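Local coordinates for Orf c02003 protein (Sulfolobus solfataricus P2, PDB 2Q00) that is of unknown function but belongs to the archaeal PaREP1 family and folds as a compact, all-helical single chain, at residues 86-91 / 105-110. Sequence-based numbering, arbitrary orientation.
Sequences AWTLHV and KKLKED
Leu89 and Leu107 form the centre of a small apolar contact between segments 86-91 and 105-110, a worked example of helix packing carried by aliphatic side chains. The two leucines run alongside each other with opposed headings, each reaching toward the other's helix. Leu89 CG meets Leu107 CB at 3.7 Å, and the two methyls of Leu89, CD1 and CD2, both lie 3.9 Å from that same Leu107 CB. Leu89 CD1 also comes to 3.8 Å from the backbone N of Lys108, while Leu89 CD2 lies 3.8 Å from Leu107 CD1. This last methyl, Leu107 CD1, is shared between Leu89 and the neighbouring Thr88.

At Thr88 the approach changes. Its side chain lies roughly perpendicular to that of Leu107, and the threonine offers its methyl, CG2, to Leu107 CD1 at 3.7 Å. With chi1 at -57°, Thr88 CG2 is anti to the backbone N, leaving OG1 beside that N, where it hydrogen-bonds the carbonyl of Lys84 one turn earlier. The hydroxyl is thus satisfied within its own helix and the methyl serves the apolar contact. No hydrogen bond links the two segments.

Polar interactions lie at the margins. Lys108 NZ forms a salt bridge with Glu109 OE1 at 3.4 Å along its own helix, and Asp110 OD2 is hydrogen-bonded to Ser85 OG, a polar tie between the same two helices. Leu89, which is buried, also touches Val104 and Val111 of helix 101-122, and Leu99 of the connecting loop touches Leu107.

The segment axes approach to 9.2 Å at 134°, and the CA atoms of Leu89 and Leu107 are nearest. Two consecutive helices, 79-95 and 101-122, running roughly antiparallel across a short loop make a helical hairpin in this all-helical fold.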
loop_
_atom_site.group_PDB
_atom_site.type_symbol
_atom_site.label_atom_id
_atom_site.label_comp_id
_atom_site.label_asym_id
_atom_site.label_seq_id
_atom_site.Cartn_x
_atom_site.Cartn_y
_atom_site.Cartn_z
ATOM N N ALA A 86 2.857 5.135 -2.170
ATOM C CA ALA A 86 2.363 3.934 -2.813
ATOM C C ALA A 86 1.856 4.329 -4.205
ATOM O O ALA A 86 2.158 3.664 -5.207
ATOM C CB ALA A 86 1.217 3.303 -1.966
ATOM N N TRP A 87 1.096 5.422 -4.263
ATOM C CA TRP A 87 0.541 5.899 -5.526
ATOM C C TRP A 87 1.664 6.213 -6.505
ATOM O O TRP A 87 1.595 5.834 -7.674
ATOM C CB TRP A 87 -0.333 7.143 -5.273
ATOM C CG TRP A 87 -1.082 7.644 -6.487
ATOM C CD1 TRP A 87 -0.893 8.837 -7.139
ATOM C CD2 TRP A 87 -2.096 6.947 -7.224
ATOM N NE1 TRP A 87 -1.720 8.916 -8.238
ATOM C CE2 TRP A 87 -2.469 7.771 -8.315
ATOM C CE3 TRP A 87 -2.723 5.705 -7.075
ATOM C CZ2 TRP A 87 -3.439 7.389 -9.248
ATOM C CZ3 TRP A 87 -3.686 5.326 -8.004
ATOM C CH2 TRP A 87 -4.033 6.164 -9.078
ATOM N N THR A 88 2.709 6.883 -6.018
ATOM C CA THR A 88 3.858 7.247 -6.860
ATOM C C THR A 88 4.495 6.004 -7.449
ATOM O O THR A 88 4.866 5.968 -8.628
ATOM C CB THR A 88 4.960 7.964 -6.077
ATOM O OG1 THR A 88 4.431 9.138 -5.450
ATOM C CG2 THR A 88 6.097 8.340 -7.019
ATOM N N LEU A 89 4.648 4.991 -6.608
ATOM C CA LEU A 89 5.217 3.737 -7.057
ATOM C C LEU A 89 4.326 3.197 -8.169
ATOM O O LEU A 89 4.816 2.725 -9.195
ATOM C CB LEU A 89 5.281 2.730 -5.891
ATOM C CG LEU A 89 6.474 2.889 -4.947
ATOM C CD1 LEU A 89 6.335 2.029 -3.719
ATOM C CD2 LEU A 89 7.724 2.522 -5.722
ATOM N N HIS A 90 3.016 3.285 -7.960
ATOM C CA HIS A 90 2.049 2.787 -8.925
ATOM C C HIS A 90 2.137 3.480 -10.283
ATOM O O HIS A 90 2.355 2.829 -11.311
ATOM C CB HIS A 90 0.631 2.946 -8.369
ATOM C CG HIS A 90 -0.425 2.306 -9.214
ATOM N ND1 HIS A 90 -1.727 2.759 -9.250
ATOM C CD2 HIS A 90 -0.376 1.232 -10.040
ATOM C CE1 HIS A 90 -2.435 1.995 -10.065
ATOM N NE2 HIS A 90 -1.638 1.062 -10.556
ATOM N N VAL A 91 1.959 4.799 -10.289
ATOM C CA VAL A 91 2.000 5.570 -11.531
ATOM C C VAL A 91 3.385 5.660 -12.173
ATOM O O VAL A 91 3.674 4.971 -13.150
ATOM C CB VAL A 91 1.472 6.998 -11.308
ATOM C CG1 VAL A 91 1.567 7.791 -12.596
ATOM C CG2 VAL A 91 0.035 6.944 -10.824
ATOM N N LYS A 105 13.424 2.216 -3.541
ATOM C CA LYS A 105 13.709 1.826 -2.170
ATOM C C LYS A 105 13.135 2.849 -1.203
ATOM O O LYS A 105 12.476 2.497 -0.226
ATOM C CB LYS A 105 15.219 1.690 -1.951
ATOM C CG LYS A 105 15.831 0.551 -2.736
ATOM C CD LYS A 105 17.230 0.219 -2.253
ATOM C CE LYS A 105 17.734 -1.059 -2.911
ATOM N NZ LYS A 105 19.086 -1.439 -2.423
ATOM N N LYS A 106 13.372 4.120 -1.501
ATOM C CA LYS A 106 12.908 5.226 -0.678
ATOM C C LYS A 106 11.388 5.223 -0.490
ATOM O O LYS A 106 10.892 5.417 0.621
ATOM C CB LYS A 106 13.352 6.537 -1.329
ATOM C CG LYS A 106 13.313 7.752 -0.416
ATOM C CD LYS A 106 13.812 9.019 -1.155
ATOM C CE LYS A 106 15.266 8.889 -1.613
ATOM N NZ LYS A 106 15.678 10.047 -2.466
ATOM N N LEU A 107 10.656 5.022 -1.585
ATOM C CA LEU A 107 9.196 4.996 -1.538
ATOM C C LEU A 107 8.700 3.697 -0.897
ATOM O O LEU A 107 7.846 3.730 -0.012
ATOM C CB LEU A 107 8.602 5.140 -2.952
ATOM C CG LEU A 107 8.849 6.448 -3.734
ATOM C CD1 LEU A 107 8.548 6.234 -5.210
ATOM C CD2 LEU A 107 7.992 7.578 -3.186
ATOM N N LYS A 108 9.242 2.560 -1.332
ATOM C CA LYS A 108 8.837 1.257 -0.794
ATOM C C LYS A 108 8.930 1.254 0.733
ATOM O O LYS A 108 8.161 0.572 1.411
ATOM C CB LYS A 108 9.718 0.132 -1.375
ATOM C CG LYS A 108 10.499 -0.674 -0.324
ATOM C CD LYS A 108 11.942 -0.832 -0.748
ATOM C CE LYS A 108 12.661 -1.944 0.022
ATOM N NZ LYS A 108 12.742 -1.728 1.496
ATOM N N GLU A 109 9.866 2.028 1.273
ATOM C CA GLU A 109 10.027 2.091 2.724
ATOM C C GLU A 109 8.774 2.670 3.388
ATOM O O GLU A 109 8.439 2.307 4.513
ATOM C CB GLU A 109 11.262 2.921 3.084
ATOM C CG GLU A 109 11.769 2.707 4.509
ATOM C CD GLU A 109 11.992 1.228 4.867
ATOM O OE1 GLU A 109 12.624 0.467 4.078
ATOM O OE2 GLU A 109 11.533 0.833 5.960
ATOM N N ASP A 110 8.081 3.568 2.697
ATOM C CA ASP A 110 6.855 4.150 3.247
ATOM C C ASP A 110 5.736 3.087 3.212
ATOM O O ASP A 110 4.799 3.104 4.036
ATOM C CB ASP A 110 6.428 5.392 2.440
ATOM C CG ASP A 110 7.339 6.606 2.672
ATOM O OD1 ASP A 110 7.882 6.777 3.790
ATOM O OD2 ASP A 110 7.497 7.411 1.726
#